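Local coordinates for peptidase S15/CocE/NonD (Thaumarchaeota archaeon SCGC AB-539-E09, PDB 4PF1) that is an aminopeptidase, a serine peptidase of the S15 family built on the alpha/beta hydrolase fold, at the interface of chains A and B and the interface of chains A and C. Residues are numbered along the deposited sequence; one frame, centred on the assembly and turned at random. Chains: chain A/B/C, Peptidase S15/CocE/NonD.

Contact 1 and contact 2 join chain A to two different neighbours, B and C, with about 54 Å between the centres of their C-alpha atoms, and they share no residue. In contact 1 the N-terminal arm of B packs against segments of A around helices 204-215 and 241-247. In contact 2 a loop between strands of A's C-terminal non-catalytic region meets the stretch leading into helix 83-86 of C, within the peptidase region. Each belongs to a two-fold interface and so recurs with the chains exchanged. Two such interfaces could tie the four deposited copies into a tetramer, though the structure alone does not show the working form.

Contact 1: the interface of chains A and B. Residues chain A 212, 216, 222, 248-249, 252-253; chain B 23, 25-26.
B:Phe23 plugs a mainly apolar pocket on chain A, pointing the CE2-CZ edge of its ring at the face of A:Tyr212. The two planes stand at 89°, an edge-to-face stack with A:Tyr212 CE2 3.7 Å from B:Phe23 CZ. A:Ala216 comes over one face of the phenyl ring, its CB 3.9 Å above the plane and displaced toward the rim. In plane at the edge sits A:Ile222 CD1, while A:Ile253 CD1 lies 3.6 Å from B:Phe23 CE1. The carbonyl A:Gly249 O also lies at the CE1-CZ side, 3.3 Å from B:Phe23 CE1, a contact rather than a hydrogen bond. B:Pro25 lays CB against the A:Tyr212 hydroxyl, and the aliphatic part of B:Lys26 runs past A:Gly249.

One shell out, a torsion and a water set these groups. B:Phe23 carries CG anti to its backbone N (chi1 -167°), which swings the ring off the arm and into chain A. No polar atom bonds directly across this patch; water 1 does the bridging. It lies 2.7 Å from the phenol A:Tyr212 OH and the same from the carbonyl A:Arg248 O, which should steady the tyrosine ring that B:Phe23 strikes. Its third partner is the B:Lys26 backbone N, 2.8 Å from water 1, with 154° at the hydrogen.

Contact 2: the interface of chains A and C. Residues chain A 514-516, 519; chain C 77-78, 84-85.
C:Met85 and A:Pro516 form the tight core of this patch, each burying more than 70 Å² against the other chain. The thioether sulfur comes over one face of the proline ring near its N-CA side, C:Met85 SD lying 3.5 Å from A:Pro516 CA, and the two side chains run at about a right angle. The methionine folds back on itself, bent at chi2 (-66°) and chi3 (-70°), which curls CE toward A:Glu514. There A:Glu514 CB touches the sulfur at 3.9 Å from C:Met85 SD, and its carboxylate oxygens flank CG and CE of the methionine. On the same side of the proline ring, but out at its CB rim, the carbonyl C:Ser84 O comes within 3.4 Å of A:Pro516 CB.

Toward C:Phe78 and C:Arg77 the contact thins, with 24 and 13 Å² hidden. A:Pro519 makes its near contact with C:Phe78 through CG, 3.6 Å from C:Phe78 CZ, standing above the phenyl plane and out past its CZ corner, the two side chains crossing at about a right angle. C:Arg77 reaches over with an extended chain to the main chain of A:Pro516. Its NH1 donates to A:Pro516 O at 2.9 Å, fairly straight at 161° and close to the guanidinium plane; the second bond, from NH2, is weak. C:Phe78 CE2 lies 3.4 Å above that plane, over the central C:Arg77 CZ, and so backs the group from within its own chain. An alanine here has no guanidinium, and the A:Pro516 carbonyl would probably lose this partner across the interface while C:Phe78, no longer lying against a flat group, is likely to turn more freely.

On the A side all this belongs to the loop between strands 502-510 and 525-528, with A:Pro519 opening the 3-10 helix 519-521; on the C side it spans the segment after helix 71-74 and the short helix 83-86.

Contact 1: the interface of chains A and B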
# COMPACT_ATOMS: atom_id res chain seq x y z
N TYR A 212 -20.87 -23.23 -14.22
CA TYR A 212 -19.88 -23.64 -15.22
C TYR A 212 -18.69 -24.33 -14.56
O TYR A 212 -18.37 -25.45 -14.93
CB TYR A 212 -19.41 -22.42 -16.02
CG TYR A 212 -18.59 -22.75 -17.25
CD1 TYR A 212 -17.21 -22.90 -17.17
CD2 TYR A 212 -19.18 -22.82 -18.51
CE1 TYR A 212 -16.44 -23.17 -18.31
CE2 TYR A 212 -18.43 -23.07 -19.65
CZ TYR A 212 -17.06 -23.25 -19.55
OH TYR A 212 -16.31 -23.51 -20.67
N ALA A 216 -18.95 -28.20 -15.23
CA ALA A 216 -18.42 -28.57 -16.56
C ALA A 216 -17.68 -29.92 -16.45
O ALA A 216 -17.89 -30.80 -17.28
CB ALA A 216 -17.48 -27.49 -17.08
N ILE A 222 -12.24 -27.59 -16.25
CA ILE A 222 -12.67 -26.63 -17.26
C ILE A 222 -13.27 -25.43 -16.53
O ILE A 222 -14.27 -25.59 -15.81
CB ILE A 222 -13.65 -27.27 -18.29
CG1 ILE A 222 -12.95 -28.39 -19.10
CG2 ILE A 222 -14.25 -26.19 -19.22
CD1 ILE A 222 -13.86 -29.22 -20.03
N ARG A 248 -21.03 -19.50 -23.70
CA ARG A 248 -20.07 -20.39 -23.03
C ARG A 248 -20.42 -21.87 -23.26
O ARG A 248 -19.70 -22.75 -22.76
CB ARG A 248 -20.00 -20.07 -21.52
CG ARG A 248 -18.85 -19.13 -21.14
CD ARG A 248 -19.08 -17.72 -21.63
NE ARG A 248 -18.09 -16.79 -21.10
CZ ARG A 248 -17.96 -15.53 -21.50
NH1 ARG A 248 -18.75 -15.05 -22.45
NH2 ARG A 248 -17.04 -14.75 -20.96
N GLY A 249 -21.48 -22.12 -24.03
CA GLY A 249 -21.96 -23.46 -24.36
C GLY A 249 -22.42 -24.24 -23.14
O GLY A 249 -21.96 -25.35 -22.91
N SER A 252 -25.63 -28.06 -21.90
CA SER A 252 -25.51 -29.40 -21.32
C SER A 252 -25.26 -29.38 -19.78
O SER A 252 -25.28 -30.44 -19.15
CB SER A 252 -24.41 -30.19 -22.01
OG SER A 252 -23.15 -29.56 -21.85
N ILE A 253 -25.01 -28.19 -19.20
CA ILE A 253 -24.78 -28.06 -17.75
C ILE A 253 -26.15 -28.09 -17.04
O ILE A 253 -27.01 -27.25 -17.30
CB ILE A 253 -23.92 -26.80 -17.42
CG1 ILE A 253 -22.44 -27.04 -17.83
CG2 ILE A 253 -24.01 -26.43 -15.92
CD1 ILE A 253 -21.68 -25.81 -18.20
N PHE B 23 -17.45 -32.55 -21.66
CA PHE B 23 -17.66 -31.13 -21.91
C PHE B 23 -16.58 -30.59 -22.84
O PHE B 23 -15.40 -30.91 -22.69
CB PHE B 23 -17.70 -30.32 -20.60
CG PHE B 23 -18.21 -28.90 -20.79
CD1 PHE B 23 -19.58 -28.64 -20.86
CD2 PHE B 23 -17.33 -27.84 -20.95
CE1 PHE B 23 -20.05 -27.34 -21.07
CE2 PHE B 23 -17.80 -26.54 -21.15
CZ PHE B 23 -19.15 -26.30 -21.21
N PRO B 25 -15.41 -26.79 -24.22
CA PRO B 25 -15.66 -25.34 -24.16
C PRO B 25 -15.97 -24.75 -25.54
O PRO B 25 -15.50 -25.27 -26.56
CB PRO B 25 -14.37 -24.77 -23.57
CG PRO B 25 -13.34 -25.81 -23.79
CD PRO B 25 -14.05 -27.12 -23.74
N LYS B 26 -16.81 -23.70 -25.57
CA LYS B 26 -17.22 -23.02 -26.79
C LYS B 26 -16.18 -21.97 -27.16
O LYS B 26 -16.03 -20.97 -26.45
CB LYS B 26 -18.61 -22.39 -26.60
CG LYS B 26 -19.22 -21.86 -27.88
CD LYS B 26 -20.65 -21.42 -27.68
CE LYS B 26 -21.07 -20.35 -28.66
NZ LYS B 26 -21.28 -20.90 -30.02
O HOH W 1 -17.07 -22.41 -23.05

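Contact 2: the interface of chains A and C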
# COMPACT_ATOMS: atom_id res chain seq x y z
N GLU A 514 -18.22 15.72 9.00
CA GLU A 514 -16.84 15.54 9.45
C GLU A 514 -16.80 14.46 10.53
O GLU A 514 -17.67 14.43 11.40
CB GLU A 514 -16.23 16.86 9.94
CG GLU A 514 -15.89 17.81 8.81
CD GLU A 514 -15.06 19.02 9.21
OE1 GLU A 514 -15.55 19.82 10.04
OE2 GLU A 514 -13.96 19.20 8.65
N VAL A 515 -15.83 13.53 10.44
CA VAL A 515 -15.69 12.41 11.37
C VAL A 515 -14.30 12.49 12.06
O VAL A 515 -13.29 12.15 11.43
CB VAL A 515 -15.92 11.04 10.65
CG1 VAL A 515 -15.82 9.87 11.63
CG2 VAL A 515 -17.27 11.01 9.93
N PRO A 516 -14.21 12.96 13.33
CA PRO A 516 -12.88 13.10 13.98
C PRO A 516 -12.12 11.78 14.17
O PRO A 516 -10.89 11.80 14.19
CB PRO A 516 -13.20 13.75 15.33
CG PRO A 516 -14.65 13.52 15.56
CD PRO A 516 -15.29 13.46 14.20
N PRO A 519 -11.29 10.94 9.46
CA PRO A 519 -11.73 12.05 8.59
C PRO A 519 -12.16 11.65 7.17
O PRO A 519 -13.15 12.19 6.68
CB PRO A 519 -10.50 12.96 8.54
CG PRO A 519 -9.80 12.70 9.81
CD PRO A 519 -9.99 11.25 10.10
N ARG C 77 -6.25 20.81 15.32
CA ARG C 77 -5.92 19.49 14.75
C ARG C 77 -6.27 19.52 13.27
O ARG C 77 -5.43 19.21 12.42
CB ARG C 77 -6.69 18.37 15.49
CG ARG C 77 -6.25 16.96 15.10
CD ARG C 77 -7.21 15.90 15.61
NE ARG C 77 -6.95 14.59 15.00
CZ ARG C 77 -7.87 13.65 14.82
NH1 ARG C 77 -9.13 13.87 15.18
NH2 ARG C 77 -7.55 12.49 14.26
N PHE C 78 -7.48 20.01 12.97
CA PHE C 78 -7.98 20.29 11.63
C PHE C 78 -8.55 21.70 11.64
O PHE C 78 -9.10 22.13 12.66
CB PHE C 78 -9.04 19.26 11.20
CG PHE C 78 -8.53 17.84 11.14
CD1 PHE C 78 -7.69 17.42 10.12
CD2 PHE C 78 -8.91 16.91 12.10
CE1 PHE C 78 -7.21 16.11 10.07
CE2 PHE C 78 -8.46 15.59 12.04
CZ PHE C 78 -7.60 15.20 11.04
N SER C 84 -15.11 19.27 17.96
CA SER C 84 -14.65 17.88 17.95
C SER C 84 -13.52 17.62 16.93
O SER C 84 -12.78 16.66 17.08
CB SER C 84 -15.82 16.94 17.67
OG SER C 84 -16.39 17.18 16.40
N MET C 85 -13.39 18.51 15.92
CA MET C 85 -12.38 18.39 14.86
C MET C 85 -11.09 19.20 15.11
O MET C 85 -10.07 18.90 14.49
CB MET C 85 -12.99 18.83 13.52
CG MET C 85 -14.06 17.89 12.98
SD MET C 85 -13.43 16.26 12.52
CE MET C 85 -12.45 16.67 11.05